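Local coordinates for protein siderophore enterobactin esterase (Emericella nidulans, PDB 6GUO) that hydrolyses the ester bonds of the bacterial siderophore enterobactin so that its iron is released inside the fungal cell, but does not cleave triacetylfusarinine C, at residues R101-L106 against P125-G130; I33-P38 against G83-A88; P218-S223 against G269-L274; A174-P179 against T201-F206. All blocks are in the same frame, centred on the assembly; numbering follows the deposited sequence.

Contact 1 of 4, residues R101-L106 against P125-G130; sequences RRSYDL and PEAHGG
Tyr104 and Ser103 carry this contact between the short helix 102-106 and the loop segment 125-130. The first shell has two direct hydrogen bonds. Ser103 OG donates to Ala127 O at 2.9 Å, in the carbonyl plane and on a lone pair. In this conformer of Ser103, one of two, chi1 of 69° sets OG between the backbone N and the carbonyl carbon. Gly130 N donates to Tyr104 O at 2.8 Å. This bond is bent, 131° at the hydrogen, and the donor lies above the carbonyl plane.

The Tyr104 ring lies over the loop backbone. Gly130 CA sits over one face in a CH-pi contact, 3.6 Å from the ring centroid. At the ring edge, Tyr104 CD1 comes 3.4 Å from His128 O. Tyr104 CG is anti to the backbone N (chi1 179°), which carries the ring over Gly130. Nearer the root, Tyr104 CB touches Ala127 CB at 3.9 Å. The side chain of Glu126 runs alongside Ser103, with OE2 3.6 Å from Ser103 CB. One water bridges the segments by donating to Asp105 OD2 and to Gly130 O.

Further out, the polar ends are held by other parts of the chain. Tyr104 OH bonds Glu133, Asp105 bonds Tyr91 and Tyr31, and Glu126 bonds Tyr166. Arg102 NH1 reaches Ser165 OG, the serine of a GxSxG pattern consistent with a nucleophile elbow. Gly130 is the N-cap of helix 131-150. The contact therefore closes the base of a long loop, probably the one with the proline-rich insertion that narrows the active site, beside the likely nucleophile of an alpha/beta-hydrolase.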
loop_
_atom_site.group_PDB
_atom_site.type_symbol
_atom_site.label_atom_id
_atom_site.label_comp_id
_atom_site.label_asym_id
_atom_site.label_seq_id
_atom_site.Cartn_x
_atom_site.Cartn_y
_atom_site.Cartn_z
ATOM N N ARG A 101 -2.463 -20.079 11.569
ATOM C CA ARG A 101 -1.569 -20.039 12.740
ATOM C C ARG A 101 -1.567 -18.702 13.486
ATOM O O ARG A 101 -1.189 -18.647 14.654
ATOM C CB ARG A 101 -0.135 -20.385 12.327
ATOM C CG ARG A 101 0.042 -21.848 11.950
ATOM C CD ARG A 101 1.436 -22.138 11.426
ATOM N NE ARG A 101 2.483 -21.768 12.383
ATOM C CZ ARG A 101 3.790 -21.788 12.122
ATOM N NH1 ARG A 101 4.652 -21.416 13.061
ATOM N NH2 ARG A 101 4.245 -22.174 10.932
ATOM N N ARG A 102 -1.974 -17.631 12.805
ATOM C CA ARG A 102 -2.031 -16.301 13.415
ATOM C C ARG A 102 -2.897 -16.217 14.679
ATOM O O ARG A 102 -2.588 -15.431 15.571
ATOM C CB ARG A 102 -2.505 -15.262 12.388
ATOM C CG ARG A 102 -3.980 -15.363 12.027
ATOM C CD ARG A 102 -4.306 -14.531 10.798
ATOM N NE ARG A 102 -4.119 -13.103 11.056
ATOM C CZ ARG A 102 -5.006 -12.295 11.646
ATOM N NH1 ARG A 102 -4.706 -11.009 11.813
ATOM N NH2 ARG A 102 -6.185 -12.744 12.077
ATOM N N SER A 103 -3.969 -17.012 14.750
ATOM C CA SER A 103 -4.889 -16.963 15.892
ATOM C C SER A 103 -4.192 -17.340 17.195
ATOM O O SER A 103 -4.436 -16.720 18.228
ATOM C CB SER A 103 -6.115 -17.857 15.665
ATOM O OG SER A 103 -5.780 -19.232 15.677
ATOM N N TYR A 104 -3.320 -18.345 17.141
ATOM C CA TYR A 104 -2.527 -18.739 18.311
ATOM C C TYR A 104 -1.439 -17.702 18.610
ATOM O O TYR A 104 -1.307 -17.244 19.748
ATOM C CB TYR A 104 -1.902 -20.123 18.116
ATOM C CG TYR A 104 -1.058 -20.549 19.294
ATOM C CD1 TYR A 104 -1.649 -20.859 20.516
ATOM C CD2 TYR A 104 0.331 -20.617 19.196
ATOM C CE1 TYR A 104 -0.881 -21.238 21.608
ATOM C CE2 TYR A 104 1.108 -20.993 20.283
ATOM C CZ TYR A 104 0.499 -21.305 21.487
ATOM O OH TYR A 104 1.265 -21.683 22.568
ATOM N N ASP A 105 -0.673 -17.331 17.584
ATOM C CA ASP A 105 0.467 -16.433 17.757
ATOM C C ASP A 105 0.109 -15.037 18.264
ATOM O O ASP A 105 0.900 -14.436 18.989
ATOM C CB ASP A 105 1.278 -16.292 16.459
ATOM C CG ASP A 105 2.146 -17.501 16.167
ATOM O OD1 ASP A 105 2.323 -17.807 14.976
ATOM O OD2 ASP A 105 2.658 -18.143 17.102
ATOM N N LEU A 106 -1.067 -14.535 17.893
ATOM C CA LEU A 106 -1.420 -13.132 18.122
ATOM C C LEU A 106 -2.373 -12.864 19.290
ATOM O O LEU A 106 -2.560 -11.706 19.659
ATOM C CB LEU A 106 -1.998 -12.539 16.825
ATOM C CG LEU A 106 -1.059 -12.604 15.614
ATOM C CD1 LEU A 106 -1.753 -12.078 14.365
ATOM C CD2 LEU A 106 0.232 -11.836 15.864
ATOM N N PRO A 125 -14.386 -22.013 17.696
ATOM C CA PRO A 125 -13.116 -22.099 18.414
ATOM C C PRO A 125 -11.911 -22.177 17.482
ATOM O O PRO A 125 -11.999 -22.719 16.379
ATOM C CB PRO A 125 -13.250 -23.391 19.234
ATOM C CG PRO A 125 -14.707 -23.680 19.284
ATOM C CD PRO A 125 -15.245 -23.176 17.984
ATOM N N GLU A 126 -10.806 -21.610 17.946
ATOM C CA GLU A 126 -9.534 -21.630 17.239
ATOM C C GLU A 126 -8.446 -21.680 18.295
ATOM O O GLU A 126 -8.710 -21.393 19.465
ATOM C CB GLU A 126 -9.386 -20.378 16.364
ATOM C CG GLU A 126 -9.454 -19.063 17.133
ATOM C CD GLU A 126 -9.670 -17.839 16.256
ATOM O OE1 GLU A 126 -9.897 -16.764 16.837
ATOM O OE2 GLU A 126 -9.613 -17.930 15.009
ATOM N N ALA A 127 -7.233 -22.045 17.889
ATOM C CA ALA A 127 -6.083 -22.030 18.796
ATOM C C ALA A 127 -5.817 -20.597 19.258
ATOM O O ALA A 127 -5.996 -19.648 18.489
ATOM C CB ALA A 127 -4.855 -22.618 18.119
ATOM N N HIS A 128 -5.412 -20.451 20.518
ATOM C CA HIS A 128 -5.297 -19.139 21.151
ATOM C C HIS A 128 -4.297 -19.141 22.300
ATOM O O HIS A 128 -3.970 -20.195 22.849
ATOM C CB HIS A 128 -6.666 -18.705 21.681
ATOM C CG HIS A 128 -7.214 -19.614 22.739
ATOM N ND1 HIS A 128 -7.110 -19.338 24.084
ATOM C CD2 HIS A 128 -7.844 -20.810 22.649
ATOM C CE1 HIS A 128 -7.663 -20.318 24.777
ATOM N NE2 HIS A 128 -8.117 -21.223 23.930
ATOM N N GLY A 129 -3.828 -17.948 22.660
ATOM C CA GLY A 129 -3.020 -17.747 23.864
ATOM C C GLY A 129 -1.509 -17.838 23.716
ATOM O O GLY A 129 -0.804 -17.935 24.721
ATOM N N GLY A 130 -1.007 -17.785 22.483
ATOM C CA GLY A 130 0.431 -17.863 22.214
ATOM C C GLY A 130 1.168 -16.537 22.059
ATOM O O GLY A 130 2.325 -16.539 21.639
HETATM O O HOH W 1 3.451 -18.226 19.732
#

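Contact 2 of 4, residues I33-P38 against G83-A88; sequences IDVSWP and GTVVIA
Val35 and Ile87 point to one face of the sheet, while Asp34, Ser36, Val86 and Ala88 point to the other. On the first face, Val35 and Val85 cross obliquely and meet tip to tip, CG1 to CG1, at 3.8 Å. In both valines CG1 is anti to the backbone N. Val85 CG2 turns to Trp37 CB instead.

On the opposite face, Ser36 OG leans over Val86, 3.3 Å from its CB. A chi1 of 68° puts OG between the backbone N and the carbonyl carbon. Its hydrogen-bond partner is Thr68 OG1, outside the pair. Asp34 CB lies beside Ala88 CB at 4.1 Å. At the far end, the Pro38 ring sets CG 3.8 Å from Gly83 CA.

The backbones fix these positions. The strands run antiparallel, at 170°. Asp34 with Ala88 and Ser36 with Val86 are hydrogen-bonded pairs, and Val35 with Ile87 is the non-hydrogen-bonded pair between them. The straightest of the four bonds is Ala88 N to Asp34 O, 2.8 Å long and 177° at the hydrogen. Asp34 N to Ala88 O is 2.9 Å. Val35 CA adds a CA-H...O contact to Val86 O at 3.2 Å.

The carboxylate of Asp34 bonds Gln32 in its own chain and Ala14 N of the second subunit, so this edge of the contact also reaches the dimer partner. Strand 31-36 lies between strands 18-24 and 83-90, and strand 52-58 flanks strand 83-90 on its other side. Helix 60-77 covers the face of Asp34, Val86 and Ala88 with Phe64 and Leu71.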
loop_
_atom_site.group_PDB
_atom_site.type_symbol
_atom_site.label_atom_id
_atom_site.label_comp_id
_atom_site.label_asym_id
_atom_site.label_seq_id
_atom_site.Cartn_x
_atom_site.Cartn_y
_atom_site.Cartn_z
ATOM N N ILE A 33 10.627 -15.191 7.966
ATOM C CA ILE A 33 10.895 -13.769 8.146
ATOM C C ILE A 33 11.325 -13.182 6.804
ATOM O O ILE A 33 12.166 -13.756 6.116
ATOM C CB ILE A 33 11.887 -13.476 9.306
ATOM C CG1 ILE A 33 13.311 -13.967 9.025
ATOM C CG2 ILE A 33 11.373 -14.097 10.604
ATOM C CD1 ILE A 33 14.353 -13.269 9.881
ATOM N N ASP A 34 10.699 -12.073 6.411
ATOM C CA ASP A 34 11.085 -11.338 5.213
ATOM C C ASP A 34 11.699 -10.039 5.702
ATOM O O ASP A 34 11.154 -9.403 6.601
ATOM C CB ASP A 34 9.872 -11.046 4.329
ATOM C CG ASP A 34 9.373 -12.271 3.587
ATOM O OD1 ASP A 34 9.949 -12.606 2.527
ATOM O OD2 ASP A 34 8.389 -12.888 4.046
ATOM N N VAL A 35 12.839 -9.671 5.126
ATOM C CA VAL A 35 13.568 -8.468 5.509
ATOM C C VAL A 35 13.882 -7.633 4.271
ATOM O O VAL A 35 14.356 -8.165 3.273
ATOM C CB VAL A 35 14.880 -8.817 6.243
ATOM C CG1 VAL A 35 15.595 -7.551 6.709
ATOM C CG2 VAL A 35 14.604 -9.735 7.428
ATOM N N SER A 36 13.616 -6.329 4.340
ATOM C CA SER A 36 14.029 -5.404 3.294
ATOM C C SER A 36 14.779 -4.233 3.891
ATOM O O SER A 36 14.580 -3.889 5.055
ATOM C CB SER A 36 12.836 -4.885 2.491
ATOM O OG SER A 36 12.009 -4.039 3.265
ATOM N N TRP A 37 15.625 -3.619 3.071
ATOM C CA TRP A 37 16.456 -2.506 3.510
ATOM C C TRP A 37 16.544 -1.436 2.425
ATOM O O TRP A 37 16.191 -1.698 1.273
ATOM C CB TRP A 37 17.836 -3.006 3.955
ATOM C CG TRP A 37 18.573 -3.828 2.959
ATOM C CD1 TRP A 37 19.519 -3.392 2.088
ATOM C CD2 TRP A 37 18.453 -5.237 2.747
ATOM N NE1 TRP A 37 19.996 -4.436 1.337
ATOM C CE2 TRP A 37 19.356 -5.582 1.720
ATOM C CE3 TRP A 37 17.663 -6.243 3.318
ATOM C CZ2 TRP A 37 19.494 -6.889 1.252
ATOM C CZ3 TRP A 37 17.800 -7.537 2.854
ATOM C CH2 TRP A 37 18.706 -7.848 1.826
ATOM N N PRO A 38 16.976 -0.214 2.794
ATOM C CA PRO A 38 16.943 0.893 1.831
ATOM C C PRO A 38 17.717 0.653 0.538
ATOM O O PRO A 38 18.744 -0.025 0.534
ATOM C CB PRO A 38 17.569 2.051 2.611
ATOM C CG PRO A 38 17.213 1.767 4.021
ATOM C CD PRO A 38 17.286 0.274 4.153
ATOM N N GLY A 83 17.060 5.770 7.040
ATOM C CA GLY A 83 16.498 4.608 6.362
ATOM C C GLY A 83 15.859 3.656 7.355
ATOM O O GLY A 83 16.216 3.648 8.537
ATOM N N THR A 84 14.911 2.859 6.875
ATOM C CA THR A 84 14.178 1.931 7.721
ATOM C C THR A 84 14.269 0.518 7.166
ATOM O O THR A 84 14.042 0.288 5.978
ATOM C CB THR A 84 12.704 2.352 7.877
ATOM O OG1 THR A 84 12.644 3.701 8.349
ATOM C CG2 THR A 84 11.974 1.452 8.865
ATOM N N VAL A 85 14.622 -0.417 8.044
ATOM C CA VAL A 85 14.603 -1.843 7.736
ATOM C C VAL A 85 13.219 -2.389 8.089
ATOM O O VAL A 85 12.677 -2.072 9.147
ATOM C CB VAL A 85 15.719 -2.587 8.512
ATOM C CG1 VAL A 85 15.609 -4.103 8.356
ATOM C CG2 VAL A 85 17.083 -2.110 8.044
ATOM N N VAL A 86 12.656 -3.205 7.197
ATOM C CA VAL A 86 11.370 -3.863 7.428
ATOM C C VAL A 86 11.651 -5.314 7.776
ATOM O O VAL A 86 12.407 -5.986 7.072
ATOM C CB VAL A 86 10.459 -3.813 6.184
ATOM C CG1 VAL A 86 9.133 -4.520 6.442
ATOM C CG2 VAL A 86 10.215 -2.373 5.763
ATOM N N ILE A 87 11.044 -5.769 8.867
ATOM C CA ILE A 87 11.125 -7.154 9.313
ATOM C C ILE A 87 9.703 -7.686 9.443
ATOM O O ILE A 87 8.962 -7.300 10.349
ATOM C CB ILE A 87 11.883 -7.280 10.649
ATOM C CG1 ILE A 87 13.253 -6.589 10.559
ATOM C CG2 ILE A 87 12.035 -8.757 11.016
ATOM C CD1 ILE A 87 13.284 -5.149 11.030
ATOM N N ALA A 88 9.320 -8.560 8.515
ATOM C CA ALA A 88 7.986 -9.128 8.484
ATOM C C ALA A 88 8.057 -10.536 9.040
ATOM O O ALA A 88 8.818 -11.349 8.537
ATOM C CB ALA A 88 7.465 -9.144 7.060
HETATM O O HOH W 2 6.802 -12.657 6.374
#

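Contact 3 of 4, residues P218-S223 against G269-L274; sequences PVLRLS and GRLCKL
Strand 219-223 meets the loop and first strand residues of 269-274, where Leu220 and Leu274 form a parallel pair, and two backbone hydrogen bonds join the segments: Leu220 N to Lys273 O at 3.1 Å, nearly straight at 162°, and Cys272 N to Pro218 O at 3.0 Å, almost along the C=O axis.

Leu220 and Leu274 lie side by side and point the same way. In both, CG is anti to the backbone N, and the tips meet CD2 to CD1 at 3.9 Å. Leu271 forks between two partners. Its CD1 packs on Leu220 CB at 3.9 Å, and its CD2 reaches Pro218 CG at 3.7 Å, crossing the proline at about a right angle. On the other face, Val219 and Lys273 also run side by side, with Val219 CG1 3.9 Å from Lys273 CB. The lysine then extends away from Val219 with all four torsions near 180°. Lys273 O takes the N-H of Leu220 and a weaker CA-H...O contact from Val219 CA. Lys273 N is buried here and has no polar partner in the model.

Strand 219-225 lies between strand 184-188 and strand 273-279, which is the outermost strand within the chain. Helix 288-301 covers the face of Val219 and Lys273 through Phe298. The face of Leu220 and Leu274 is packed by helix 254-268, through Leu265, and Leu220 also touches Leu172 and Leu175 of helix 166-177. The parallel pair thus forms one end of the alpha/beta-hydrolase sheet, with helices on its two faces.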
loop_
_atom_site.group_PDB
_atom_site.type_symbol
_atom_site.label_atom_id
_atom_site.label_comp_id
_atom_site.label_asym_id
_atom_site.label_seq_id
_atom_site.Cartn_x
_atom_site.Cartn_y
_atom_site.Cartn_z
ATOM N N PRO A 218 6.264 4.978 25.595
ATOM C CA PRO A 218 5.770 4.456 24.324
ATOM C C PRO A 218 4.894 5.428 23.540
ATOM O O PRO A 218 4.302 6.348 24.109
ATOM C CB PRO A 218 4.957 3.232 24.749
ATOM C CG PRO A 218 4.486 3.566 26.115
ATOM C CD PRO A 218 5.600 4.333 26.743
ATOM N N VAL A 219 4.835 5.192 22.234
ATOM C CA VAL A 219 3.993 5.939 21.309
ATOM C C VAL A 219 3.016 4.932 20.720
ATOM O O VAL A 219 3.419 3.820 20.386
ATOM C CB VAL A 219 4.846 6.587 20.200
ATOM C CG1 VAL A 219 3.969 7.243 19.139
ATOM C CG2 VAL A 219 5.808 7.602 20.806
ATOM N N LEU A 220 1.741 5.316 20.613
ATOM C CA LEU A 220 0.702 4.459 20.015
ATOM C C LEU A 220 -0.072 5.206 18.931
ATOM O O LEU A 220 -0.490 6.346 19.137
ATOM C CB LEU A 220 -0.282 3.970 21.085
ATOM C CG LEU A 220 -1.518 3.185 20.623
ATOM C CD1 LEU A 220 -1.136 1.880 19.937
ATOM C CD2 LEU A 220 -2.455 2.922 21.789
ATOM N N ARG A 221 -0.283 4.542 17.794
ATOM C CA ARG A 221 -1.231 4.996 16.783
ATOM C C ARG A 221 -2.308 3.937 16.627
ATOM O O ARG A 221 -2.007 2.798 16.275
ATOM C CB ARG A 221 -0.561 5.251 15.434
ATOM C CG ARG A 221 -1.491 5.950 14.442
ATOM C CD ARG A 221 -0.782 6.299 13.149
ATOM N NE ARG A 221 -1.540 7.257 12.330
ATOM C CZ ARG A 221 -2.217 6.982 11.208
ATOM N NH1 ARG A 221 -2.849 7.970 10.574
ATOM N NH2 ARG A 221 -2.273 5.753 10.700
ATOM N N LEU A 222 -3.550 4.323 16.918
ATOM C CA LEU A 222 -4.725 3.487 16.688
ATOM C C LEU A 222 -5.364 3.892 15.379
ATOM O O LEU A 222 -5.327 5.062 15.006
ATOM C CB LEU A 222 -5.746 3.676 17.811
ATOM C CG LEU A 222 -5.354 3.027 19.139
ATOM C CD1 LEU A 222 -6.099 3.673 20.291
ATOM C CD2 LEU A 222 -5.622 1.529 19.088
ATOM N N SER A 223 -5.968 2.933 14.687
ATOM C CA SER A 223 -6.724 3.254 13.481
ATOM C C SER A 223 -7.832 2.255 13.213
ATOM O O SER A 223 -7.820 1.135 13.731
ATOM C CB SER A 223 -5.793 3.364 12.267
ATOM O OG SER A 223 -5.270 2.098 11.898
ATOM N N GLY A 269 -2.543 9.963 30.412
ATOM C CA GLY A 269 -1.284 10.672 30.185
ATOM C C GLY A 269 -0.047 9.789 30.250
ATOM O O GLY A 269 1.063 10.294 30.403
ATOM N N ARG A 270 -0.234 8.475 30.112
ATOM C CA ARG A 270 0.861 7.510 30.234
ATOM C C ARG A 270 1.644 7.311 28.933
ATOM O O ARG A 270 2.712 6.699 28.951
ATOM C CB ARG A 270 0.340 6.159 30.751
ATOM C CG ARG A 270 0.164 6.093 32.269
ATOM C CD ARG A 270 0.664 4.764 32.821
ATOM N NE ARG A 270 2.099 4.601 32.570
ATOM C CZ ARG A 270 2.758 3.440 32.500
ATOM N NH1 ARG A 270 2.139 2.269 32.666
ATOM N NH2 ARG A 270 4.068 3.453 32.257
ATOM N N LEU A 271 1.121 7.816 27.813
ATOM C CA LEU A 271 1.808 7.729 26.528
ATOM C C LEU A 271 2.468 9.054 26.153
ATOM O O LEU A 271 1.919 10.129 26.397
ATOM C CB LEU A 271 0.832 7.282 25.434
ATOM C CG LEU A 271 0.065 5.986 25.733
ATOM C CD1 LEU A 271 -0.845 5.644 24.571
ATOM C CD2 LEU A 271 0.987 4.812 26.025
ATOM N N CYS A 272 3.660 8.945 25.569
ATOM C CA CYS A 272 4.449 10.088 25.097
ATOM C C CYS A 272 3.750 10.792 23.936
ATOM O O CYS A 272 3.722 12.025 23.862
ATOM C CB CYS A 272 5.839 9.604 24.657
ATOM S SG CYS A 272 6.856 10.817 23.791
ATOM N N LYS A 273 3.212 9.990 23.023
ATOM C CA LYS A 273 2.386 10.483 21.933
ATOM C C LYS A 273 1.320 9.442 21.619
ATOM O O LYS A 273 1.589 8.240 21.645
ATOM C CB LYS A 273 3.225 10.771 20.689
ATOM C CG LYS A 273 2.476 11.591 19.654
ATOM C CD LYS A 273 3.229 11.728 18.347
ATOM C CE LYS A 273 2.437 12.598 17.384
ATOM N NZ LYS A 273 3.104 12.743 16.063
ATOM N N LEU A 274 0.121 9.921 21.314
ATOM C CA LEU A 274 -1.031 9.069 21.080
ATOM C C LEU A 274 -1.882 9.682 19.969
ATOM O O LEU A 274 -2.130 10.880 19.971
ATOM C CB LEU A 274 -1.826 8.928 22.375
ATOM C CG LEU A 274 -3.171 8.208 22.338
ATOM C CD1 LEU A 274 -3.029 6.772 21.864
ATOM C CD2 LEU A 274 -3.827 8.273 23.708
#

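Contact 4 of 4, residues A174-P179 against T201-F206; sequences ALFTKP and TEARRF
Phe176 leaves helix 166-177 with CG anti to the carbonyl carbon (chi1 -60°). Its CB rests 3.6 Å from Glu202 O on helix 199-208. From there the ring spreads over Ala203. Ala203 CA lies above the Phe176 ring centre, a CH-pi contact 3.7 Å from the centroid. Along one side of the ring, CD2 faces Ala203 N, and CE2 and CZ at the outer end meet Ala203 CB. On the other side, Phe176 CD1 is 3.7 Å from Phe206 CG. The Phe176 and Phe206 rings meet obliquely, with planes at 45° and centroids 5.5 Å apart. Pro179 CB touches Phe206 CE1 at 4.0 Å.

At the outer side, Thr177 CG2 packs against Glu202 CD at 3.7 Å. The polar ends turn elsewhere: Thr177 OG1 to His173 O, and Glu202 OE1 to His173 ND1. Arg270 is a cation-pi partner of Phe206.

The direct contact is mostly apolar, without a direct hydrogen bond. One water donates to Phe176 O and Glu202 O and accepts from Arg205 NH1; a second joins Thr177 O to the same nitrogen. The waters link Arg205 to carbonyls at the C-terminal end of helix 166-177, where a positive charge would probably be favoured.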
loop_
_atom_site.group_PDB
_atom_site.type_symbol
_atom_site.label_atom_id
_atom_site.label_comp_id
_atom_site.label_asym_id
_atom_site.label_seq_id
_atom_site.Cartn_x
_atom_site.Cartn_y
_atom_site.Cartn_z
ATOM N N ALA A 174 1.422 -6.184 23.617
ATOM C CA ALA A 174 2.835 -5.853 23.787
ATOM C C ALA A 174 2.993 -4.537 24.548
ATOM O O ALA A 174 3.696 -4.489 25.554
ATOM C CB ALA A 174 3.538 -5.783 22.440
ATOM N N LEU A 175 2.306 -3.488 24.086
ATOM C CA LEU A 175 2.313 -2.184 24.770
ATOM C C LEU A 175 1.942 -2.272 26.262
ATOM O O LEU A 175 2.655 -1.738 27.114
ATOM C CB LEU A 175 1.371 -1.194 24.061
ATOM C CG LEU A 175 1.079 0.148 24.743
ATOM C CD1 LEU A 175 2.354 0.940 24.968
ATOM C CD2 LEU A 175 0.087 0.958 23.921
ATOM N N PHE A 176 0.839 -2.948 26.571
ATOM C CA PHE A 176 0.289 -2.929 27.927
ATOM C C PHE A 176 1.054 -3.801 28.918
ATOM O O PHE A 176 1.073 -3.483 30.099
ATOM C CB PHE A 176 -1.203 -3.301 27.937
ATOM C CG PHE A 176 -2.077 -2.374 27.122
ATOM C CD1 PHE A 176 -1.824 -0.999 27.058
ATOM C CD2 PHE A 176 -3.172 -2.877 26.429
ATOM C CE1 PHE A 176 -2.633 -0.163 26.310
ATOM C CE2 PHE A 176 -3.984 -2.040 25.680
ATOM C CZ PHE A 176 -3.715 -0.682 25.620
ATOM N N THR A 177 1.684 -4.878 28.443
ATOM C CA THR A 177 2.407 -5.811 29.326
ATOM C C THR A 177 3.934 -5.687 29.277
ATOM O O THR A 177 4.609 -6.020 30.259
ATOM C CB THR A 177 2.008 -7.272 29.036
ATOM O OG1 THR A 177 2.434 -7.649 27.726
ATOM C CG2 THR A 177 0.499 -7.452 29.155
ATOM N N LYS A 178 4.478 -5.227 28.150
ATOM C CA LYS A 178 5.922 -5.061 27.994
ATOM C C LYS A 178 6.190 -3.781 27.178
ATOM O O LYS A 178 6.695 -3.852 26.061
ATOM C CB LYS A 178 6.515 -6.327 27.347
ATOM C CG LYS A 178 8.006 -6.541 27.603
ATOM C CD LYS A 178 8.452 -7.981 27.338
ATOM C CE LYS A 178 8.706 -8.259 25.862
ATOM N NZ LYS A 178 9.163 -9.657 25.609
ATOM N N PRO A 179 5.846 -2.600 27.746
ATOM C CA PRO A 179 5.882 -1.337 26.985
ATOM C C PRO A 179 7.240 -0.930 26.398
ATOM O O PRO A 179 7.270 -0.182 25.420
ATOM C CB PRO A 179 5.399 -0.286 28.000
ATOM C CG PRO A 179 5.534 -0.923 29.334
ATOM C CD PRO A 179 5.341 -2.390 29.115
ATOM N N THR A 201 -8.719 -5.145 30.296
ATOM C CA THR A 201 -8.143 -5.491 31.604
ATOM C C THR A 201 -6.652 -5.143 31.630
ATOM O O THR A 201 -6.176 -4.510 32.572
ATOM C CB THR A 201 -8.337 -6.985 31.940
ATOM O OG1 THR A 201 -9.713 -7.343 31.757
ATOM C CG2 THR A 201 -7.925 -7.291 33.387
ATOM N N GLU A 202 -5.932 -5.529 30.576
ATOM C CA GLU A 202 -4.505 -5.208 30.456
ATOM C C GLU A 202 -4.268 -3.706 30.274
ATOM O O GLU A 202 -3.334 -3.161 30.849
ATOM C CB GLU A 202 -3.858 -6.000 29.318
ATOM C CG GLU A 202 -3.872 -7.502 29.558
ATOM C CD GLU A 202 -3.087 -8.288 28.524
ATOM O OE1 GLU A 202 -2.879 -7.782 27.401
ATOM O OE2 GLU A 202 -2.681 -9.427 28.836
ATOM N N ALA A 203 -5.121 -3.046 29.488
ATOM C CA ALA A 203 -5.068 -1.584 29.320
ATOM C C ALA A 203 -5.173 -0.841 30.654
ATOM O O ALA A 203 -4.398 0.075 30.923
ATOM C CB ALA A 203 -6.174 -1.114 28.387
ATOM N N ARG A 204 -6.130 -1.248 31.485
ATOM C CA ARG A 204 -6.365 -0.593 32.780
ATOM C C ARG A 204 -5.264 -0.874 33.803
ATOM O O ARG A 204 -4.945 -0.003 34.612
ATOM C CB ARG A 204 -7.751 -0.955 33.327
ATOM C CG ARG A 204 -8.856 -0.196 32.605
ATOM C CD ARG A 204 -10.173 -0.950 32.528
ATOM N NE ARG A 204 -11.039 -0.369 31.498
ATOM C CZ ARG A 204 -12.141 -0.938 31.001
ATOM N NH1 ARG A 204 -12.558 -2.132 31.424
ATOM N NH2 ARG A 204 -12.838 -0.299 30.062
ATOM N N ARG A 205 -4.688 -2.076 33.763
ATOM C CA ARG A 205 -3.495 -2.394 34.564
ATOM C C ARG A 205 -2.307 -1.533 34.119
ATOM O O ARG A 205 -1.558 -1.024 34.955
ATOM C CB ARG A 205 -3.156 -3.889 34.468
ATOM C CG ARG A 205 -1.905 -4.321 35.228
ATOM C CD ARG A 205 -1.817 -5.835 35.340
ATOM N NE ARG A 205 -0.532 -6.285 35.886
ATOM C CZ ARG A 205 0.591 -6.491 35.185
ATOM N NH1 ARG A 205 0.646 -6.293 33.865
ATOM N NH2 ARG A 205 1.687 -6.903 35.821
ATOM N N PHE A 206 -2.147 -1.372 32.805
ATOM C CA PHE A 206 -1.128 -0.478 32.253
ATOM C C PHE A 206 -1.367 0.971 32.680
ATOM O O PHE A 206 -0.432 1.655 33.088
ATOM C CB PHE A 206 -1.071 -0.581 30.723
ATOM C CG PHE A 206 -0.202 0.459 30.076
ATOM C CD1 PHE A 206 1.174 0.280 29.989
ATOM C CD2 PHE A 206 -0.759 1.626 29.555
ATOM C CE1 PHE A 206 1.980 1.242 29.393
ATOM C CE2 PHE A 206 0.040 2.591 28.964
ATOM C CZ PHE A 206 1.410 2.398 28.880
HETATM O O HOH W 3 -0.932 -4.722 31.647
HETATM O O HOH W 4 3.221 -7.239 32.536
#

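In the fold
From the N terminus, contact 2 comes first. It closes a loop that holds strand 52-58 and helix 60-77, and joins two antiparallel strands. Strand 83-90 then leads towards contact 1, which pins an irregular loop ahead of helix 131-150. Contact 4 follows and brings together two helices on either side of strand 184-188 in the sequence. Contact 3 comes last, and its loop includes helices 239-252 and 254-268. All four are in series, and none nests or crosses. Contacts 2 and 3 belong to distant parts of the same sheet, their centres about 24 Å apart. Contacts 3 and 4 touch: Pro218 and Leu220 pack on Leu175, Leu271 packs on Phe206, and Arg270 NH1 probably bonds Phe206 O.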